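Local coordinates for protein glutaredoxin, CPYC type (Chlamydomonas reinhardtii, PDB 7NCV) that probably reduces disulfides at the expense of glutathione, as a dithiol glutaredoxin of the CPYC class in a green alga, at residues Val19-Lys24 with Gly43-Val48. Sequence-based numbering, arbitrary orientation.
Sequences VIVYSK and GKYTVV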
ATOM      1  N   VAL A  19      -3.740   6.634   3.354  1.00 16.27           N
ATOM      2  CA  VAL A  19      -3.367   5.212   3.386  1.00 15.07           C
ATOM      3  C   VAL A  19      -3.701   4.647   2.009  1.00 16.96           C
ATOM      4  O   VAL A  19      -4.831   4.862   1.521  1.00 17.58           O
ATOM      5  CB  VAL A  19      -4.191   4.449   4.438  1.00 15.75           C
ATOM      6  CG1 VAL A  19      -3.854   2.948   4.419  1.00 15.51           C
ATOM      7  CG2 VAL A  19      -4.001   5.057   5.825  1.00 18.35           C
ATOM      8  N   ILE A  20      -2.733   4.000   1.364  1.00 15.77           N
ATOM      9  CA  ILE A  20      -3.003   3.399   0.061  1.00 14.42           C
ATOM     10  C   ILE A  20      -2.216   2.082  -0.001  1.00 15.57           C
ATOM     11  O   ILE A  20      -1.066   1.991   0.459  1.00 17.25           O
ATOM     12  CB  ILE A  20      -2.668   4.360  -1.115  1.00 16.39           C
ATOM     13  CG1 ILE A  20      -2.936   3.680  -2.462  1.00 15.52           C
ATOM     14  CG2 ILE A  20      -1.198   4.831  -1.041  1.00 19.29           C
ATOM     15  CD1 ILE A  20      -2.932   4.711  -3.658  1.00 17.85           C
ATOM     16  N   VAL A  21      -2.836   1.061  -0.569  1.00 14.78           N
ATOM     17  CA  VAL A  21      -2.253  -0.273  -0.690  1.00 14.19           C
ATOM     18  C   VAL A  21      -2.303  -0.631  -2.165  1.00 15.43           C
ATOM     19  O   VAL A  21      -3.397  -0.628  -2.759  1.00 17.41           O
ATOM     20  CB  VAL A  21      -3.071  -1.307   0.075  1.00 15.73           C
ATOM     21  CG1 VAL A  21      -2.390  -2.703  -0.048  1.00 17.23           C
ATOM     22  CG2 VAL A  21      -3.235  -0.897   1.533  1.00 18.34           C
ATOM     23  N   TYR A  22      -1.156  -0.977  -2.756  1.00 15.02           N
ATOM     24  CA  TYR A  22      -1.103  -1.581  -4.072  1.00 16.14           C
ATOM     25  C   TYR A  22      -1.169  -3.084  -3.878  1.00 16.64           C
ATOM     26  O   TYR A  22      -0.441  -3.642  -3.036  1.00 17.86           O
ATOM     27  CB  TYR A  22       0.189  -1.169  -4.784  1.00 16.72           C
ATOM     28  CG  TYR A  22       0.043   0.256  -5.253  1.00 16.90           C
ATOM     29  CD1 TYR A  22      -0.540   0.527  -6.489  1.00 17.16           C
ATOM     30  CD2 TYR A  22       0.320   1.327  -4.393  1.00 16.98           C
ATOM     31  CE1 TYR A  22      -0.813   1.843  -6.919  1.00 18.57           C
ATOM     32  CE2 TYR A  22       0.100   2.662  -4.806  1.00 18.31           C
ATOM     33  CZ  TYR A  22      -0.459   2.893  -6.071  1.00 18.72           C
ATOM     34  OH  TYR A  22      -0.702   4.213  -6.485  1.00 19.91           O
ATOM     35  N   SER A  23      -2.080  -3.729  -4.609  1.00 15.94           N
ATOM     36  CA  SER A  23      -2.506  -5.092  -4.279  1.00 15.45           C
ATOM     37  C   SER A  23      -2.829  -5.858  -5.548  1.00 19.19           C
ATOM     38  O   SER A  23      -2.825  -5.299  -6.660  1.00 18.02           O
ATOM     39  CB  SER A  23      -3.733  -4.916  -3.358  1.00 19.93           C
ATOM     40  OG  SER A  23      -4.427  -6.143  -3.065  1.00 20.33           O
ATOM     41  N   LYS A  24      -3.068  -7.163  -5.400  1.00 18.04           N
ATOM     42  CA  LYS A  24      -3.803  -7.932  -6.402  1.00 18.98           C
ATOM     43  C   LYS A  24      -4.883  -8.719  -5.660  1.00 19.99           C
ATOM     44  O   LYS A  24      -4.744  -9.011  -4.455  1.00 19.05           O
ATOM     45  CB  LYS A  24      -2.937  -8.904  -7.168  1.00 20.64           C
ATOM     46  CG  LYS A  24      -1.912  -8.182  -8.031  1.00 24.31           C
ATOM     47  CD  LYS A  24      -0.958  -9.154  -8.753  1.00 27.45           C
ATOM     48  CE  LYS A  24       0.166  -8.336  -9.472  1.00 26.86           C
ATOM     49  NZ  LYS A  24       1.130  -9.380 -10.029  1.00 28.59           N
ATOM     50  N   GLY A  43     -12.888  -0.044   5.496  1.00 17.07           N
ATOM     51  CA  GLY A  43     -13.725   0.741   4.559  1.00 16.60           C
ATOM     52  C   GLY A  43     -13.274   2.157   4.297  1.00 17.96           C
ATOM     53  O   GLY A  43     -14.043   2.872   3.653  1.00 18.51           O
ATOM     54  N   LYS A  44     -12.098   2.604   4.740  0.50 21.59           N
ATOM     55  CA  LYS A  44     -11.794   4.038   4.661  0.50 16.00           C
ATOM     56  C   LYS A  44     -10.619   4.382   3.770  0.50 21.87           C
ATOM     57  O   LYS A  44     -10.326   5.572   3.632  0.50 23.34           O
ATOM     58  CB  LYS A  44     -11.545   4.588   6.081  0.50 20.62           C
ATOM     59  CG  LYS A  44     -12.765   4.513   7.016  0.50 24.52           C
ATOM     60  CD  LYS A  44     -12.485   5.092   8.418  0.50 17.76           C
ATOM     61  CE  LYS A  44     -13.706   5.079   9.293  0.50 38.06           C
ATOM     62  NZ  LYS A  44     -13.360   5.663  10.620  0.50 40.68           N
ATOM     63  N   TYR A  45      -9.918   3.393   3.194  1.00 19.43           N
ATOM     64  CA  TYR A  45      -8.631   3.636   2.560  1.00 20.82           C
ATOM     65  C   TYR A  45      -8.648   3.069   1.166  1.00 21.86           C
ATOM     66  O   TYR A  45      -9.376   2.112   0.859  1.00 26.96           O
ATOM     67  CB  TYR A  45      -7.441   3.041   3.351  1.00 20.65           C
ATOM     68  CG  TYR A  45      -7.501   1.522   3.572  1.00 17.49           C
ATOM     69  CD1 TYR A  45      -8.216   0.978   4.654  1.00 19.52           C
ATOM     70  CD2 TYR A  45      -6.903   0.620   2.656  1.00 19.42           C
ATOM     71  CE1 TYR A  45      -8.322  -0.407   4.867  1.00 16.79           C
ATOM     72  CE2 TYR A  45      -7.005  -0.726   2.834  1.00 20.59           C
ATOM     73  CZ  TYR A  45      -7.695  -1.246   3.943  1.00 20.51           C
ATOM     74  OH  TYR A  45      -7.805  -2.580   4.116  1.00 20.95           O
ATOM     75  N   THR A  46      -7.681   3.526   0.388  1.00 20.62           N
ATOM     76  CA  THR A  46      -7.588   3.176  -1.020  1.00 17.98           C
ATOM     77  C   THR A  46      -6.814   1.879  -1.225  1.00 16.87           C
ATOM     78  O   THR A  46      -5.706   1.717  -0.702  1.00 17.71           O
ATOM     79  CB  THR A  46      -6.870   4.275  -1.800  1.00 24.04           C
ATOM     80  OG1 THR A  46      -7.751   5.391  -1.824  1.00 27.43           O
ATOM     81  CG2 THR A  46      -6.646   3.864  -3.226  1.00 23.99           C
ATOM     82  N   VAL A  47      -7.390   0.961  -1.999  1.00 17.23           N
ATOM     83  CA  VAL A  47      -6.688  -0.185  -2.562  1.00 16.68           C
ATOM     84  C   VAL A  47      -6.686  -0.082  -4.069  1.00 16.74           C
ATOM     85  O   VAL A  47      -7.729   0.167  -4.669  1.00 18.56           O
ATOM     86  CB  VAL A  47      -7.353  -1.514  -2.147  1.00 16.78           C
ATOM     87  CG1 VAL A  47      -6.605  -2.702  -2.755  1.00 18.30           C
ATOM     88  CG2 VAL A  47      -7.378  -1.630  -0.630  1.00 20.75           C
ATOM     89  N   VAL A  48      -5.508  -0.236  -4.685  1.00 16.15           N
ATOM     90  CA  VAL A  48      -5.364  -0.253  -6.142  1.00 17.13           C
ATOM     91  C   VAL A  48      -5.044  -1.706  -6.496  1.00 17.72           C
ATOM     92  O   VAL A  48      -3.926  -2.183  -6.241  1.00 16.82           O
ATOM     93  CB  VAL A  48      -4.247   0.675  -6.625  1.00 17.03           C
ATOM     94  CG1 VAL A  48      -4.200   0.634  -8.170  1.00 18.46           C
ATOM     95  CG2 VAL A  48      -4.481   2.102  -6.119  1.00 18.56           C
TER
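Ile-20, Val-21 and Tyr-22 pair in parallel with Thr-46, Val-47 and Val-48, a worked example of the N-terminal beta-alpha-beta unit of the thioredoxin-fold core of glutaredoxins, which here follows helix 3-16: helix 28-41 carries the chain from central strand 19-23 to strand 46-49 at the sheet's edge. Backbone bonds set the register. Val-21 uses both its polar atoms, its N giving to Thr-46 O at 2.9 Å and its O receiving Val-48 N at a nearly straight 168°; Ser-23 N then bonds Val-48 O. A longer, weak bond from Thr-46 N to Val-19 O starts the ladder, while CA-H groups of Ile-20 and Val-47 lean on Thr-46 O and Val-21 O.

Most apolar contacts fall on two faces. On the one facing helix 3-16, Ile-20 and Thr-46 lie side by side, Ile-20 CG1 to Thr-46 CG2 3.8 Å, and Ile-20 CD1 reaches on to Val-48 CG2. The Tyr-22 ring lies beside Val-48 and meets it through CD1 and CE1, Tyr-22 CE1 standing 3.6 Å from Val-48 CB; Ile-10 and Ala-13 of the helix touch the same tyrosine. An alanine in place of Tyr-22 would probably open a gap beside Val-48 and leave its methyls less firmly packed.

Toward helix 28-41, Tyr-45, just before its strand, has CG between its backbone N and carbonyl carbon (chi1 59°), which puts CG 4.0 Å from Val-19 CG1; farther out, Tyr-45 CE2 meets Val-21 CG2 at 4.0 Å. Its hydroxyl is hydrogen-bonded to Asn-38 of that helix. At the last rung Ser-23, whose side chain touches Cys-30 of the CxxC motif and whose OG bonds Glu-49, sets its CB 3.7 Å from Val-47 CG1.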